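Local structure of probable ribosomal RNA small subunit methyltransferase (Thermus thermophilus, 3DMH) at residues A98-L109 / R127-A138. The protein methylates the N2 amino group of a specific guanosine in 16S ribosomal RNA, using S-adenosylmethionine as methyl donor. Sequence-based numbering, arbitrary orientation.
Sequences AAGAYDLVVLAL and RALRMGGRLYLA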
loop_
_atom_site.group_PDB
_atom_site.type_symbol
_atom_site.label_atom_id
_atom_site.label_comp_id
_atom_site.label_asym_id
_atom_site.label_seq_id
_atom_site.Cartn_x
_atom_site.Cartn_y
_atom_site.Cartn_z
ATOM N N ALA A 98 -7.991 -10.932 15.812
ATOM C CA ALA A 98 -8.802 -11.503 16.887
ATOM C C ALA A 98 -8.196 -11.201 18.260
ATOM O O ALA A 98 -7.002 -11.418 18.489
ATOM C CB ALA A 98 -8.944 -13.007 16.682
ATOM N N ALA A 99 -9.008 -10.719 19.189
ATOM C CA ALA A 99 -8.487 -10.358 20.496
ATOM C C ALA A 99 -8.226 -11.591 21.384
ATOM O O ALA A 99 -9.057 -12.518 21.462
ATOM C CB ALA A 99 -9.435 -9.379 21.183
ATOM N N GLY A 100 -7.051 -11.603 22.022
ATOM C CA GLY A 100 -6.692 -12.589 23.055
ATOM C C GLY A 100 -6.482 -14.013 22.573
ATOM O O GLY A 100 -6.523 -14.957 23.380
ATOM N N ALA A 101 -6.237 -14.164 21.272
ATOM C CA ALA A 101 -6.278 -15.470 20.633
ATOM C C ALA A 101 -4.912 -15.989 20.242
ATOM O O ALA A 101 -4.823 -17.034 19.597
ATOM C CB ALA A 101 -7.205 -15.440 19.401
ATOM N N TYR A 102 -3.854 -15.264 20.609
ATOM C CA TYR A 102 -2.492 -15.611 20.162
ATOM C C TYR A 102 -1.510 -15.625 21.300
ATOM O O TYR A 102 -1.637 -14.867 22.257
ATOM C CB TYR A 102 -2.005 -14.631 19.081
ATOM C CG TYR A 102 -2.903 -14.684 17.885
ATOM C CD1 TYR A 102 -2.729 -15.646 16.901
ATOM C CD2 TYR A 102 -3.988 -13.806 17.778
ATOM C CE1 TYR A 102 -3.584 -15.723 15.818
ATOM C CE2 TYR A 102 -4.852 -13.873 16.696
ATOM C CZ TYR A 102 -4.642 -14.842 15.722
ATOM O OH TYR A 102 -5.488 -14.924 14.633
ATOM N N ASP A 103 -0.523 -16.505 21.193
ATOM C CA ASP A 103 0.559 -16.582 22.173
ATOM C C ASP A 103 1.769 -15.715 21.782
ATOM O O ASP A 103 2.540 -15.274 22.648
ATOM C CB ASP A 103 1.017 -18.034 22.314
ATOM C CG ASP A 103 -0.129 -18.975 22.588
ATOM O OD1 ASP A 103 -0.806 -18.793 23.623
ATOM O OD2 ASP A 103 -0.333 -19.910 21.784
ATOM N N LEU A 104 1.919 -15.467 20.479
ATOM C CA LEU A 104 3.066 -14.742 19.958
ATOM C C LEU A 104 2.645 -13.856 18.812
ATOM O O LEU A 104 1.884 -14.300 17.956
ATOM C CB LEU A 104 4.112 -15.749 19.454
ATOM C CG LEU A 104 5.466 -15.204 19.000
ATOM C CD1 LEU A 104 6.247 -14.590 20.143
ATOM C CD2 LEU A 104 6.298 -16.321 18.353
ATOM N N VAL A 105 3.139 -12.621 18.804
ATOM C CA VAL A 105 2.914 -11.718 17.661
ATOM C C VAL A 105 4.264 -11.290 17.103
ATOM O O VAL A 105 5.215 -11.059 17.852
ATOM C CB VAL A 105 2.039 -10.493 18.067
ATOM C CG1 VAL A 105 1.949 -9.461 16.934
ATOM C CG2 VAL A 105 0.658 -10.948 18.454
ATOM N N VAL A 106 4.334 -11.191 15.773
ATOM C CA VAL A 106 5.513 -10.671 15.091
ATOM C C VAL A 106 5.122 -9.378 14.381
ATOM O O VAL A 106 4.152 -9.354 13.621
ATOM C CB VAL A 106 6.076 -11.696 14.087
ATOM C CG1 VAL A 106 7.251 -11.081 13.324
ATOM C CG2 VAL A 106 6.545 -12.971 14.851
ATOM N N LEU A 107 5.852 -8.293 14.648
ATOM C CA LEU A 107 5.549 -7.013 13.997
ATOM C C LEU A 107 6.832 -6.305 13.586
ATOM O O LEU A 107 7.571 -5.755 14.433
ATOM C CB LEU A 107 4.701 -6.112 14.914
ATOM C CG LEU A 107 4.424 -4.684 14.443
ATOM C CD1 LEU A 107 3.598 -4.710 13.156
ATOM C CD2 LEU A 107 3.675 -3.958 15.517
ATOM N N ALA A 108 7.132 -6.376 12.286
ATOM C CA ALA A 108 8.071 -5.442 11.678
ATOM C C ALA A 108 7.356 -4.083 11.633
ATOM O O ALA A 108 6.286 -3.956 11.030
ATOM C CB ALA A 108 8.452 -5.910 10.265
ATOM N N LEU A 109 7.916 -3.089 12.307
ATOM C CA LEU A 109 7.274 -1.775 12.380
ATOM C C LEU A 109 7.030 -1.174 11.003
ATOM O O LEU A 109 7.980 -0.986 10.235
ATOM C CB LEU A 109 8.140 -0.818 13.183
ATOM C CG LEU A 109 8.059 -1.122 14.673
ATOM C CD1 LEU A 109 9.303 -0.563 15.402
ATOM C CD2 LEU A 109 6.796 -0.538 15.244
ATOM N N ARG A 127 -3.702 -6.258 21.884
ATOM C CA ARG A 127 -5.032 -6.865 21.963
ATOM C C ARG A 127 -5.056 -8.329 21.512
ATOM O O ARG A 127 -5.774 -9.148 22.100
ATOM C CB ARG A 127 -6.039 -6.034 21.159
ATOM C CG ARG A 127 -6.185 -4.603 21.684
ATOM C CD ARG A 127 -7.315 -3.820 21.003
ATOM N NE ARG A 127 -8.609 -4.490 21.118
ATOM C CZ ARG A 127 -9.422 -4.372 22.166
ATOM N NH1 ARG A 127 -9.080 -3.605 23.196
ATOM N NH2 ARG A 127 -10.576 -5.027 22.182
ATOM N N ALA A 128 -4.273 -8.656 20.478
ATOM C CA ALA A 128 -4.245 -10.007 19.929
ATOM C C ALA A 128 -3.697 -11.041 20.898
ATOM O O ALA A 128 -4.081 -12.211 20.841
ATOM C CB ALA A 128 -3.423 -10.018 18.634
ATOM N N LEU A 129 -2.766 -10.611 21.739
ATOM C CA LEU A 129 -2.084 -11.493 22.672
ATOM C C LEU A 129 -2.969 -11.885 23.850
ATOM O O LEU A 129 -3.685 -11.051 24.404
ATOM C CB LEU A 129 -0.800 -10.823 23.200
ATOM C CG LEU A 129 0.385 -10.745 22.213
ATOM C CD1 LEU A 129 1.510 -9.899 22.813
ATOM C CD2 LEU A 129 0.893 -12.131 21.835
ATOM N N ARG A 130 -2.896 -13.153 24.245
ATOM C CA ARG A 130 -3.383 -13.575 25.558
ATOM C C ARG A 130 -2.507 -12.940 26.626
ATOM O O ARG A 130 -1.394 -12.508 26.353
ATOM C CB ARG A 130 -3.315 -15.101 25.697
ATOM C CG ARG A 130 -1.887 -15.654 25.738
ATOM C CD ARG A 130 -1.831 -17.080 26.222
ATOM N NE ARG A 130 -0.497 -17.681 26.086
ATOM C CZ ARG A 130 0.494 -17.557 26.972
ATOM N NH1 ARG A 130 0.334 -16.831 28.076
ATOM N NH2 ARG A 130 1.652 -18.172 26.758
ATOM N N MET A 131 -2.983 -12.911 27.864
ATOM C CA MET A 131 -2.116 -12.487 28.948
ATOM C C MET A 131 -0.902 -13.410 29.015
ATOM O O MET A 131 -1.050 -14.632 28.943
ATOM C CB MET A 131 -2.882 -12.535 30.268
ATOM C CG MET A 131 -2.195 -11.825 31.445
ATOM S SD MET A 131 -1.835 -10.073 31.161
ATOM C CE MET A 131 -3.437 -9.400 30.761
ATOM N N GLY A 132 0.289 -12.827 29.138
ATOM C CA GLY A 132 1.530 -13.612 29.178
ATOM C C GLY A 132 2.111 -13.937 27.804
ATOM O O GLY A 132 3.181 -14.534 27.702
ATOM N N GLY A 133 1.390 -13.556 26.752
ATOM C CA GLY A 133 1.864 -13.692 25.363
ATOM C C GLY A 133 3.049 -12.791 25.103
ATOM O O GLY A 133 3.329 -11.902 25.887
ATOM N N ARG A 134 3.736 -12.997 23.977
ATOM C CA ARG A 134 4.940 -12.213 23.678
ATOM C C ARG A 134 4.899 -11.561 22.293
ATOM O O ARG A 134 4.228 -12.045 21.387
ATOM C CB ARG A 134 6.190 -13.086 23.791
ATOM C CG ARG A 134 6.442 -13.544 25.230
ATOM C CD ARG A 134 7.627 -14.474 25.301
ATOM N NE ARG A 134 7.848 -14.909 26.673
ATOM C CZ ARG A 134 8.858 -15.681 27.060
ATOM N NH1 ARG A 134 9.744 -16.120 26.173
ATOM N NH2 ARG A 134 8.976 -16.022 28.335
ATOM N N LEU A 135 5.630 -10.460 22.155
ATOM C CA LEU A 135 5.673 -9.700 20.907
ATOM C C LEU A 135 7.119 -9.517 20.473
ATOM O O LEU A 135 7.947 -9.003 21.233
ATOM C CB LEU A 135 5.014 -8.326 21.090
ATOM C CG LEU A 135 5.229 -7.281 19.988
ATOM C CD1 LEU A 135 4.607 -7.705 18.645
ATOM C CD2 LEU A 135 4.675 -5.908 20.401
ATOM N N TYR A 136 7.423 -9.942 19.249
ATOM C CA TYR A 136 8.687 -9.588 18.609
ATOM C C TYR A 136 8.436 -8.326 17.822
ATOM O O TYR A 136 7.553 -8.303 16.961
ATOM C CB TYR A 136 9.140 -10.670 17.620
ATOM C CG TYR A 136 9.859 -11.821 18.253
ATOM C CD1 TYR A 136 11.194 -11.706 18.662
ATOM C CD2 TYR A 136 9.217 -13.035 18.443
ATOM C CE1 TYR A 136 11.862 -12.778 19.251
ATOM C CE2 TYR A 136 9.869 -14.115 19.034
ATOM C CZ TYR A 136 11.184 -13.986 19.436
ATOM O OH TYR A 136 11.818 -15.071 20.007
ATOM N N LEU A 137 9.180 -7.276 18.158
ATOM C CA LEU A 137 9.009 -5.971 17.534
ATOM C C LEU A 137 10.307 -5.598 16.839
ATOM O O LEU A 137 11.351 -5.508 17.478
ATOM C CB LEU A 137 8.656 -4.920 18.603
ATOM C CG LEU A 137 8.267 -3.545 18.068
ATOM C CD1 LEU A 137 6.884 -3.575 17.432
ATOM C CD2 LEU A 137 8.350 -2.532 19.207
ATOM N N ALA A 138 10.264 -5.374 15.526
ATOM C CA ALA A 138 11.503 -5.072 14.819
ATOM C C ALA A 138 11.420 -3.741 14.092
ATOM O O ALA A 138 10.355 -3.322 13.640
ATOM C CB ALA A 138 11.847 -6.183 13.813
#
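Strands 104-108 and 133-138 run parallel, 13° apart, and from D103 O to A138 O six backbone hydrogen bonds join them, V105 and L107 each bonding through N and O. Before D103, R130 N gives a nearly straight bond to Y102 O, and G100 N reaches the helix-end carbonyl R127 O at 2.8 Å. On one face V105 splits its branches: CG1, anti to the backbone N (chi1 173°), meets L135 CD1 at 3.6 Å, while CG2 meets L129 CD2. L107 lies alongside L137, CD2 to CD1 3.8 Å, both packing against L122 of helix 115-128. On the other face L104 CD1 touches the Y136 ring at CD2, 3.8 Å. R130 NE donates to D103 OD1 in a 2.7 Å salt bridge, on the anti side, almost in the guanidinium plane, carboxylate and guanidinium turned 59° apart; R48 also bridges OD1. A methionine in place of R130 would probably leave D103 leaning on R48 for charge balance and the R130-G133 turn without the NH1 bond to M131 O. Backbone bonds thus join neighbouring central strands of the N-terminal Rossmann-like sheet, remote from the cofactor, apolar side chains pack its faces, and two arginines probably balance buried D103.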